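Local coordinates for protein binary enterotoxin of Clostridium perfringens component a (PDB 5WTZ) that probably transfers ADP-ribose from bound NAD+ to actin, as the enzymatic component of a clostridial binary enterotoxin, at residues A[258-263]-A[277-282]; A[360-365]-A[385-390]. All blocks are in the same frame, centred on the assembly; numbering follows the deposited sequence.

How the contacts relate
Past the N-terminal half, the chain runs through helix 240-263 and, after a short connection, helix 272-286; contact 1 closes the connection between these two consecutive helices by packing 258-263 on 277-282. Contact 2 opens only later: strand 358-364 of the five-stranded mixed sheet is followed by strand 370-372, and the chain then returns as strand 384-387 to pack 385-390 against 360-365. The two closures therefore follow one another, neither nested nor crossed. Their centres lie about 16 Å apart, and L261 meets H389 while I282 meets L386. Helices, three-stranded sheet and five-stranded sheet are thus joined in succession within one NAD-binding domain.

Contact 1 of 2, residues A[258-263]-A[277-282]; sequences NKYLLD and EKISNI. With NAD (nicotinamide-adenine-dinucleotide), chain B.
The amide nitrogen ND2 of N258 donates to the phosphate oxygen O1A of NAD at 3.0 Å, with a nearly straight N-H...O angle of 171°, and is also hydrogen-bonded to the hydroxyl of Y249. OD1 of the same amide receives a weak bond from the backbone N of F340, so both ends of the group are engaged and its rotation is restrained. One turn further along the helix, L262 lies over one face of the adenine, its CD1 3.4 Å from N1A of NAD and its CD2 3.6 Å from C2A of NAD. The neighbouring L261 and Y260 face helix 272-286 instead, where I279 supplies the whole apolar contact. Its CG1 is anti to the carbonyl carbon (chi1 -72°) and its chain is extended at chi2 (161°), which together carry CD1 into the angle between the two side chains. There CD1 of I279 touches CD2 of Y260 at 3.5 Å, arriving at the ring edge and near the ring plane, with the two side chains roughly perpendicular. Against L261 the meeting is tip to tip, CD2 of L261 lying 3.7 Å from CD1 of I279. The phenol hydroxyl of Y260 bonds to E276, giving this side chain a polar hold on the same helix. Helix 240-263 thus lends N258 and L262 to the NAD site of an ADP-ribosyltransferase domain, while another side packs on the next, steeply crossed helix.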
ATOM      1  N   ASN A 258      21.287  14.068  -9.776  1.00 16.41           N
ATOM      2  CA  ASN A 258      20.898  13.684  -8.424  1.00 18.63           C
ATOM      3  C   ASN A 258      22.135  13.597  -7.514  1.00 23.95           C
ATOM      4  O   ASN A 258      22.054  13.943  -6.344  1.00 20.98           O
ATOM      5  CB  ASN A 258      20.079  12.380  -8.438  1.00 16.75           C
ATOM      6  CG  ASN A 258      18.624  12.615  -8.880  1.00 19.65           C
ATOM      7  OD1 ASN A 258      18.088  13.724  -8.753  1.00 20.00           O
ATOM      8  ND2 ASN A 258      17.976  11.570  -9.384  1.00 19.09           N
ATOM      9  N   LYS A 259      23.285  13.204  -8.057  1.00 19.80           N
ATOM     10  CA  LYS A 259      24.540  13.256  -7.292  1.00 21.20           C
ATOM     11  C   LYS A 259      24.857  14.671  -6.793  1.00 23.21           C
ATOM     12  O   LYS A 259      25.258  14.865  -5.644  1.00 28.38           O
ATOM     13  CB  LYS A 259      25.715  12.749  -8.122  1.00 27.61           C
ATOM     14  CG  LYS A 259      25.996  11.254  -8.033  1.00 31.00           C
ATOM     15  CD  LYS A 259      27.195  10.910  -8.931  1.00 30.89           C
ATOM     16  CE  LYS A 259      27.541   9.424  -8.934  1.00 31.54           C
ATOM     17  NZ  LYS A 259      28.885   9.215  -9.564  1.00 36.28           N
ATOM     18  N   TYR A 260      24.691  15.657  -7.665  1.00 23.17           N
ATOM     19  CA  TYR A 260      24.964  17.036  -7.305  1.00 27.36           C
ATOM     20  C   TYR A 260      23.982  17.540  -6.254  1.00 30.04           C
ATOM     21  O   TYR A 260      24.366  18.219  -5.303  1.00 24.53           O
ATOM     22  CB  TYR A 260      24.900  17.930  -8.532  1.00 27.77           C
ATOM     23  CG  TYR A 260      25.158  19.370  -8.192  1.00 30.03           C
ATOM     24  CD1 TYR A 260      26.448  19.824  -7.968  1.00 28.91           C
ATOM     25  CD2 TYR A 260      24.108  20.274  -8.064  1.00 34.44           C
ATOM     26  CE1 TYR A 260      26.692  21.145  -7.643  1.00 31.30           C
ATOM     27  CE2 TYR A 260      24.339  21.593  -7.735  1.00 35.88           C
ATOM     28  CZ  TYR A 260      25.635  22.022  -7.529  1.00 35.10           C
ATOM     29  OH  TYR A 260      25.876  23.330  -7.201  1.00 42.16           O
ATOM     30  N   LEU A 261      22.708  17.225  -6.445  1.00 23.23           N
ATOM     31  CA  LEU A 261      21.678  17.625  -5.491  1.00 30.67           C
ATOM     32  C   LEU A 261      21.925  16.997  -4.121  1.00 26.00           C
ATOM     33  O   LEU A 261      21.662  17.615  -3.092  1.00 27.34           O
ATOM     34  CB  LEU A 261      20.285  17.238  -6.003  1.00 21.53           C
ATOM     35  CG  LEU A 261      19.619  18.157  -7.035  1.00 20.73           C
ATOM     36  CD1 LEU A 261      18.320  17.568  -7.538  1.00 22.39           C
ATOM     37  CD2 LEU A 261      19.377  19.553  -6.473  1.00 19.62           C
ATOM     38  N   LEU A 262      22.454  15.779  -4.108  1.00 20.44           N
ATOM     39  CA  LEU A 262      22.613  15.073  -2.843  1.00 22.76           C
ATOM     40  C   LEU A 262      23.754  15.657  -2.004  1.00 30.42           C
ATOM     41  O   LEU A 262      23.588  15.872  -0.801  1.00 31.18           O
ATOM     42  CB  LEU A 262      22.831  13.579  -3.086  1.00 20.84           C
ATOM     43  CG  LEU A 262      22.985  12.731  -1.822  1.00 27.45           C
ATOM     44  CD1 LEU A 262      21.699  12.726  -0.967  1.00 22.62           C
ATOM     45  CD2 LEU A 262      23.405  11.322  -2.197  1.00 31.30           C
ATOM     46  N   ASP A 263      24.898  15.936  -2.625  1.00 33.83           N
ATOM     47  CA  ASP A 263      26.054  16.425  -1.869  1.00 36.81           C
ATOM     48  C   ASP A 263      27.018  17.297  -2.672  1.00 31.24           C
ATOM     49  O   ASP A 263      28.185  17.439  -2.307  1.00 34.68           O
ATOM     50  CB  ASP A 263      26.821  15.239  -1.281  1.00 45.15           C
ATOM     51  CG  ASP A 263      27.271  14.255  -2.340  1.00 50.41           C
ATOM     52  OD1 ASP A 263      27.204  14.596  -3.537  1.00 49.95           O
ATOM     53  OD2 ASP A 263      27.686  13.136  -1.977  1.00 52.30           O
ATOM     54  N   GLU A 277      21.566  24.947 -14.032  1.00 33.26           N
ATOM     55  CA  GLU A 277      20.631  25.291 -15.105  1.00 31.26           C
ATOM     56  C   GLU A 277      19.699  24.121 -15.372  1.00 30.56           C
ATOM     57  O   GLU A 277      18.492  24.295 -15.535  1.00 26.85           O
ATOM     58  CB  GLU A 277      21.365  25.670 -16.405  1.00 33.29           C
ATOM     59  CG  GLU A 277      20.408  26.170 -17.508  1.00 41.62           C
ATOM     60  CD  GLU A 277      20.871  25.841 -18.933  1.00 59.34           C
ATOM     61  OE1 GLU A 277      21.995  25.321 -19.103  1.00 66.24           O
ATOM     62  OE2 GLU A 277      20.104  26.099 -19.888  1.00 56.59           O
ATOM     63  N   LYS A 278      20.269  22.924 -15.432  1.00 29.66           N
ATOM     64  CA  LYS A 278      19.468  21.738 -15.677  1.00 25.57           C
ATOM     65  C   LYS A 278      18.484  21.515 -14.535  1.00 21.80           C
ATOM     66  O   LYS A 278      17.305  21.226 -14.760  1.00 20.27           O
ATOM     67  CB  LYS A 278      20.357  20.511 -15.854  1.00 30.81           C
ATOM     68  CG  LYS A 278      21.271  20.589 -17.062  1.00 37.54           C
ATOM     69  CD  LYS A 278      21.408  19.239 -17.742  1.00 41.82           C
ATOM     70  CE  LYS A 278      22.652  19.202 -18.622  1.00 43.94           C
ATOM     71  NZ  LYS A 278      23.886  19.043 -17.791  1.00 47.84           N
ATOM     72  N   ILE A 279      18.974  21.646 -13.307  1.00 26.54           N
ATOM     73  CA  ILE A 279      18.134  21.442 -12.130  1.00 28.92           C
ATOM     74  C   ILE A 279      17.010  22.482 -12.106  1.00 22.63           C
ATOM     75  O   ILE A 279      15.856  22.147 -11.823  1.00 24.60           O
ATOM     76  CB  ILE A 279      18.969  21.503 -10.832  1.00 29.46           C
ATOM     77  CG1 ILE A 279      19.830  20.237 -10.709  1.00 25.12           C
ATOM     78  CG2 ILE A 279      18.067  21.644  -9.608  1.00 31.05           C
ATOM     79  CD1 ILE A 279      20.991  20.378  -9.743  1.00 27.20           C
ATOM     80  N   SER A 280      17.359  23.723 -12.441  1.00 26.90           N
ATOM     81  CA  SER A 280      16.389  24.812 -12.581  1.00 30.42           C
ATOM     82  C   SER A 280      15.278  24.472 -13.572  1.00 27.89           C
ATOM     83  O   SER A 280      14.093  24.622 -13.263  1.00 24.81           O
ATOM     84  CB  SER A 280      17.089  26.102 -13.021  1.00 41.80           C
ATOM     85  OG  SER A 280      17.650  26.773 -11.910  1.00 47.05           O
ATOM     86  N   ASN A 281      15.665  24.001 -14.757  1.00 28.09           N
ATOM     87  CA  ASN A 281      14.701  23.725 -15.816  1.00 19.32           C
ATOM     88  C   ASN A 281      13.796  22.536 -15.482  1.00 25.19           C
ATOM     89  O   ASN A 281      12.574  22.611 -15.655  1.00 21.17           O
ATOM     90  CB  ASN A 281      15.443  23.511 -17.150  1.00 20.43           C
ATOM     91  CG  ASN A 281      16.046  24.796 -17.684  1.00 30.97           C
ATOM     92  OD1 ASN A 281      15.584  25.887 -17.351  1.00 28.41           O
ATOM     93  ND2 ASN A 281      17.071  24.680 -18.528  1.00 24.40           N
ATOM     94  N   ILE A 282      14.380  21.448 -14.985  1.00 25.24           N
ATOM     95  CA  ILE A 282      13.581  20.303 -14.564  1.00 19.19           C
ATOM     96  C   ILE A 282      12.619  20.710 -13.436  1.00 18.50           C
ATOM     97  O   ILE A 282      11.441  20.381 -13.486  1.00 16.78           O
ATOM     98  CB  ILE A 282      14.477  19.108 -14.108  1.00 15.14           C
ATOM     99  CG1 ILE A 282      15.400  18.672 -15.255  1.00 19.60           C
ATOM    100  CG2 ILE A 282      13.613  17.935 -13.581  1.00 15.43           C
ATOM    101  CD1 ILE A 282      16.631  17.904 -14.803  1.00 19.63           C
TER
HETATM  102  PA  NAD B 501      18.712   7.823  -8.951  1.00 19.16           P
HETATM  103  O1A NAD B 501      19.534   9.006  -9.404  1.00 18.97           O
HETATM  104  O2A NAD B 501      17.473   8.033  -8.134  1.00 18.76           O
HETATM  105  O5B NAD B 501      19.640   6.799  -8.121  1.00 18.14           O
HETATM  106  C5B NAD B 501      21.005   6.528  -8.458  1.00 20.95           C
HETATM  107  C4B NAD B 501      21.746   6.073  -7.215  1.00 17.88           C
HETATM  108  O4B NAD B 501      21.738   7.156  -6.276  1.00 21.45           O
HETATM  109  C3B NAD B 501      21.068   4.880  -6.548  1.00 21.90           C
HETATM  110  O3B NAD B 501      22.086   4.009  -6.028  1.00 22.57           O
HETATM  111  C2B NAD B 501      20.275   5.519  -5.416  1.00 15.18           C
HETATM  112  O2B NAD B 501      20.102   4.641  -4.299  1.00 18.54           O
HETATM  113  C1B NAD B 501      21.105   6.746  -5.060  1.00 18.54           C
HETATM  114  N9A NAD B 501      20.210   7.817  -4.577  1.00 19.65           N
HETATM  115  C8A NAD B 501      19.173   8.362  -5.239  1.00 15.96           C
HETATM  116  N7A NAD B 501      18.565   9.314  -4.476  1.00 17.47           N
HETATM  117  C5A NAD B 501      19.215   9.354  -3.307  1.00 16.53           C
HETATM  118  C6A NAD B 501      19.102  10.125  -2.052  1.00 22.03           C
HETATM  119  N6A NAD B 501      18.132  11.056  -1.909  1.00 18.37           N
HETATM  120  N1A NAD B 501      19.978   9.849  -1.056  1.00 21.59           N
HETATM  121  C2A NAD B 501      20.948   8.929  -1.195  1.00 21.49           C
HETATM  122  N3A NAD B 501      21.118   8.202  -2.316  1.00 21.48           N
HETATM  123  C4A NAD B 501      20.287   8.365  -3.373  1.00 19.40           C
HETATM  124  O3  NAD B 501      18.305   7.022 -10.280  1.00 14.62           O
HETATM  125  PN  NAD B 501      17.739   5.524 -10.432  1.00 19.54           P
HETATM  126  O1N NAD B 501      16.368   5.479  -9.794  1.00 19.82           O
HETATM  127  O2N NAD B 501      18.826   4.561 -10.019  1.00 23.28           O
HETATM  128  O5D NAD B 501      17.615   5.470 -12.034  1.00 23.26           O
HETATM  129  C5D NAD B 501      16.880   6.451 -12.766  1.00 20.76           C
HETATM  130  C4D NAD B 501      16.640   5.938 -14.174  1.00 18.89           C
HETATM  131  O4D NAD B 501      15.639   4.919 -14.143  1.00 16.47           O
HETATM  132  C3D NAD B 501      16.059   7.037 -15.041  1.00 22.65           C
HETATM  133  O3D NAD B 501      16.340   6.704 -16.412  1.00 21.40           O
HETATM  134  C2D NAD B 501      14.572   6.928 -14.783  1.00 17.38           C
HETATM  135  O2D NAD B 501      13.807   7.408 -15.894  1.00 18.19           O
HETATM  136  C1D NAD B 501      14.368   5.434 -14.520  1.00 17.97           C
HETATM  137  N1N NAD B 501      13.390   5.145 -13.451  1.00 21.27           N
HETATM  138  C2N NAD B 501      13.766   4.521 -12.316  1.00 20.74           C
HETATM  139  C3N NAD B 501      12.830   4.249 -11.312  1.00 18.30           C
HETATM  140  C7N NAD B 501      13.216   3.548 -10.039  1.00 16.65           C
HETATM  141  O7N NAD B 501      14.366   3.602  -9.586  1.00 20.03           O
HETATM  142  N7N NAD B 501      12.260   2.845  -9.455  1.00 15.46           N
HETATM  143  C4N NAD B 501      11.495   4.602 -11.475  1.00 16.78           C
HETATM  144  C5N NAD B 501      11.135   5.244 -12.649  1.00 25.33           C
HETATM  145  C6N NAD B 501      12.107   5.501 -13.619  1.00 25.23           C

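Contact 2 of 2, residues A[360-365]-A[385-390]; sequences LRLHLP and VLIDHG
No ring, amide or carboxylate enters the interface where L362 and L364 meet V385 and I387; all four side chains are aliphatic and buried, and they touch methyl to methyl. The flat groups lie off to the sides: the imidazole of H389 pairs edge-to-face with F340, and that of H363 bonds through NE2 to D294. At the centre sits I387, whose CG1 is anti to the carbonyl carbon (chi1 -60°) and whose extended chain sends CD1 toward the methyls of both leucines. CD1 of I387 is 3.5 Å from CD2 of L362, closer than ordinary carbon packing, and 3.8 Å from CD1 of L364. The second branch of L364 turns to V385, two residues before I387 on the same strand face, CD2 of L364 lying 3.7 Å from CG1 of V385, tip to tip. One leucine is therefore shared by V385 and I387, and one isoleucine by L362 and L364.

Strand 358-364 belongs to the five-stranded mixed sheet of the ADP-ribosyltransferase fold and strand 384-387 to the three-stranded antiparallel one. The segments 360-364 and 385-387 approach to 11.3 Å between axes at an angle of 74°, so the two sheets pack face to face in a nearly orthogonal beta sandwich, with no hydrogen bond between these strands. Strand alternation divides the remaining residues. R361 leaves from the far side of its strand, where it forms salt bridges with D138 and D417, while L386 points away from the leucines and packs on I282 and L286 of helix 272-286. E384, directly before V385, binds NAD; the V385 side chain itself lies about 8 Å from the dinucleotide. L420 of strand 411-420 adds to the packing, touching both L364 and I387.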
ATOM      1  N   LEU A 360       9.746   1.352  -2.472  1.00 13.80           N
ATOM      2  CA  LEU A 360       8.913   2.470  -2.038  1.00 14.74           C
ATOM      3  C   LEU A 360       7.494   2.269  -2.541  1.00 15.65           C
ATOM      4  O   LEU A 360       7.280   1.986  -3.717  1.00 15.51           O
ATOM      5  CB  LEU A 360       9.473   3.799  -2.548  1.00 15.65           C
ATOM      6  CG  LEU A 360       8.821   5.034  -1.916  1.00 11.90           C
ATOM      7  CD1 LEU A 360       9.118   5.082  -0.425  1.00 16.15           C
ATOM      8  CD2 LEU A 360       9.315   6.305  -2.643  1.00 15.89           C
ATOM      9  N   ARG A 361       6.525   2.352  -1.637  1.00 12.82           N
ATOM     10  CA  ARG A 361       5.128   2.452  -2.056  1.00 14.17           C
ATOM     11  C   ARG A 361       4.605   3.771  -1.526  1.00 15.09           C
ATOM     12  O   ARG A 361       4.197   3.877  -0.362  1.00 15.20           O
ATOM     13  CB  ARG A 361       4.294   1.262  -1.562  1.00 12.64           C
ATOM     14  CG  ARG A 361       2.821   1.321  -2.008  1.00 14.99           C
ATOM     15  CD  ARG A 361       2.129  -0.052  -1.986  1.00 18.26           C
ATOM     16  NE  ARG A 361       2.046  -0.594  -0.625  1.00 17.34           N
ATOM     17  CZ  ARG A 361       1.595  -1.811  -0.317  1.00 19.45           C
ATOM     18  NH1 ARG A 361       1.196  -2.645  -1.266  1.00 13.95           N
ATOM     19  NH2 ARG A 361       1.573  -2.212   0.948  1.00 14.22           N
ATOM     20  N   LEU A 362       4.654   4.778  -2.396  1.00 13.42           N
ATOM     21  CA  LEU A 362       4.489   6.177  -2.010  1.00 13.50           C
ATOM     22  C   LEU A 362       3.082   6.700  -2.257  1.00 14.15           C
ATOM     23  O   LEU A 362       2.570   6.632  -3.383  1.00 17.00           O
ATOM     24  CB  LEU A 362       5.492   7.044  -2.772  1.00 16.89           C
ATOM     25  CG  LEU A 362       5.471   8.549  -2.467  1.00 14.35           C
ATOM     26  CD1 LEU A 362       5.922   8.872  -0.998  1.00 15.18           C
ATOM     27  CD2 LEU A 362       6.298   9.293  -3.524  1.00 12.80           C
ATOM     28  N   HIS A 363       2.478   7.235  -1.208  1.00 13.72           N
ATOM     29  CA  HIS A 363       1.220   7.973  -1.310  1.00 15.06           C
ATOM     30  C   HIS A 363       1.554   9.392  -1.745  1.00 14.56           C
ATOM     31  O   HIS A 363       2.087  10.170  -0.949  1.00 15.44           O
ATOM     32  CB  HIS A 363       0.469   7.980   0.025  1.00 17.31           C
ATOM     33  CG  HIS A 363      -0.845   8.705  -0.020  1.00 25.25           C
ATOM     34  ND1 HIS A 363      -1.516   9.096   1.116  1.00 40.49           N
ATOM     35  CD2 HIS A 363      -1.609   9.108  -1.063  1.00 27.27           C
ATOM     36  CE1 HIS A 363      -2.635   9.715   0.777  1.00 35.22           C
ATOM     37  NE2 HIS A 363      -2.711   9.742  -0.539  1.00 27.39           N
ATOM     38  N   LEU A 364       1.262   9.703  -3.010  1.00 14.15           N
ATOM     39  CA  LEU A 364       1.592  10.976  -3.639  1.00  9.31           C
ATOM     40  C   LEU A 364       0.360  11.869  -3.672  1.00 16.68           C
ATOM     41  O   LEU A 364      -0.555  11.636  -4.468  1.00 19.39           O
ATOM     42  CB  LEU A 364       2.125  10.735  -5.065  1.00 12.82           C
ATOM     43  CG  LEU A 364       2.624  11.928  -5.884  1.00 14.96           C
ATOM     44  CD1 LEU A 364       3.742  12.625  -5.121  1.00 16.15           C
ATOM     45  CD2 LEU A 364       3.125  11.480  -7.253  1.00 13.28           C
ATOM     46  N   PRO A 365       0.321  12.899  -2.810  1.00 19.06           N
ATOM     47  CA  PRO A 365      -0.926  13.662  -2.672  1.00 17.15           C
ATOM     48  C   PRO A 365      -1.261  14.566  -3.859  1.00 15.11           C
ATOM     49  O   PRO A 365      -0.376  15.069  -4.564  1.00 17.51           O
ATOM     50  CB  PRO A 365      -0.684  14.516  -1.422  1.00 20.81           C
ATOM     51  CG  PRO A 365       0.466  13.887  -0.723  1.00 23.57           C
ATOM     52  CD  PRO A 365       1.315  13.281  -1.796  1.00 23.08           C
ATOM     53  N   VAL A 385       6.487   8.788 -12.918  1.00 17.78           N
ATOM     54  CA  VAL A 385       6.167  10.075 -12.327  1.00 18.38           C
ATOM     55  C   VAL A 385       7.430  10.601 -11.672  1.00 20.57           C
ATOM     56  O   VAL A 385       7.997   9.959 -10.787  1.00 16.66           O
ATOM     57  CB  VAL A 385       5.009   9.985 -11.321  1.00 13.34           C
ATOM     58  CG1 VAL A 385       4.943  11.245 -10.445  1.00 12.69           C
ATOM     59  CG2 VAL A 385       3.679   9.761 -12.060  1.00 13.26           C
ATOM     60  N   LEU A 386       7.886  11.757 -12.148  1.00 14.53           N
ATOM     61  CA  LEU A 386       9.086  12.399 -11.623  1.00 14.11           C
ATOM     62  C   LEU A 386       8.693  13.481 -10.626  1.00 18.16           C
ATOM     63  O   LEU A 386       7.925  14.384 -10.946  1.00 17.29           O
ATOM     64  CB  LEU A 386       9.920  12.984 -12.762  1.00 18.87           C
ATOM     65  CG  LEU A 386      11.264  13.642 -12.425  1.00 19.10           C
ATOM     66  CD1 LEU A 386      12.181  12.608 -11.784  1.00 19.63           C
ATOM     67  CD2 LEU A 386      11.912  14.231 -13.677  1.00 19.28           C
ATOM     68  N   ILE A 387       9.232  13.399  -9.414  1.00 14.39           N
ATOM     69  CA  ILE A 387       8.844  14.295  -8.327  1.00 13.12           C
ATOM     70  C   ILE A 387       9.928  15.352  -8.122  1.00 14.19           C
ATOM     71  O   ILE A 387      11.121  15.029  -8.220  1.00 19.09           O
ATOM     72  CB  ILE A 387       8.597  13.472  -7.015  1.00 14.84           C
ATOM     73  CG1 ILE A 387       7.476  12.452  -7.255  1.00 13.55           C
ATOM     74  CG2 ILE A 387       8.283  14.367  -5.826  1.00 18.00           C
ATOM     75  CD1 ILE A 387       7.264  11.432  -6.118  1.00 11.63           C
ATOM     76  N   ASP A 388       9.514  16.599  -7.857  1.00 14.56           N
ATOM     77  CA  ASP A 388      10.426  17.718  -7.638  1.00 18.98           C
ATOM     78  C   ASP A 388      11.368  17.454  -6.459  1.00 16.18           C
ATOM     79  O   ASP A 388      11.047  16.700  -5.537  1.00 18.23           O
ATOM     80  CB  ASP A 388       9.626  19.022  -7.424  1.00 18.15           C
ATOM     81  CG  ASP A 388      10.438  20.287  -7.737  1.00 15.86           C
ATOM     82  OD1 ASP A 388      11.555  20.199  -8.314  1.00 20.24           O
ATOM     83  OD2 ASP A 388       9.957  21.398  -7.402  1.00 16.85           O
ATOM     84  N   HIS A 389      12.547  18.061  -6.504  1.00 20.02           N
ATOM     85  CA  HIS A 389      13.481  17.910  -5.393  1.00 24.32           C
ATOM     86  C   HIS A 389      12.967  18.627  -4.140  1.00 24.72           C
ATOM     87  O   HIS A 389      12.164  19.559  -4.230  1.00 20.37           O
ATOM     88  CB  HIS A 389      14.859  18.440  -5.788  1.00 20.26           C
ATOM     89  CG  HIS A 389      14.895  19.916  -6.029  1.00 20.24           C
ATOM     90  ND1 HIS A 389      15.484  20.799  -5.154  1.00 31.09           N
ATOM     91  CD2 HIS A 389      14.421  20.661  -7.057  1.00 26.12           C
ATOM     92  CE1 HIS A 389      15.375  22.029  -5.631  1.00 33.00           C
ATOM     93  NE2 HIS A 389      14.735  21.972  -6.782  1.00 25.61           N
ATOM     94  N   GLY A 390      13.413  18.178  -2.969  1.00 21.55           N
ATOM     95  CA  GLY A 390      13.194  18.937  -1.752  1.00 22.99           C
ATOM     96  C   GLY A 390      11.941  18.603  -0.967  1.00 18.70           C
ATOM     97  O   GLY A 390      11.553  19.363  -0.087  1.00 21.28           O
TER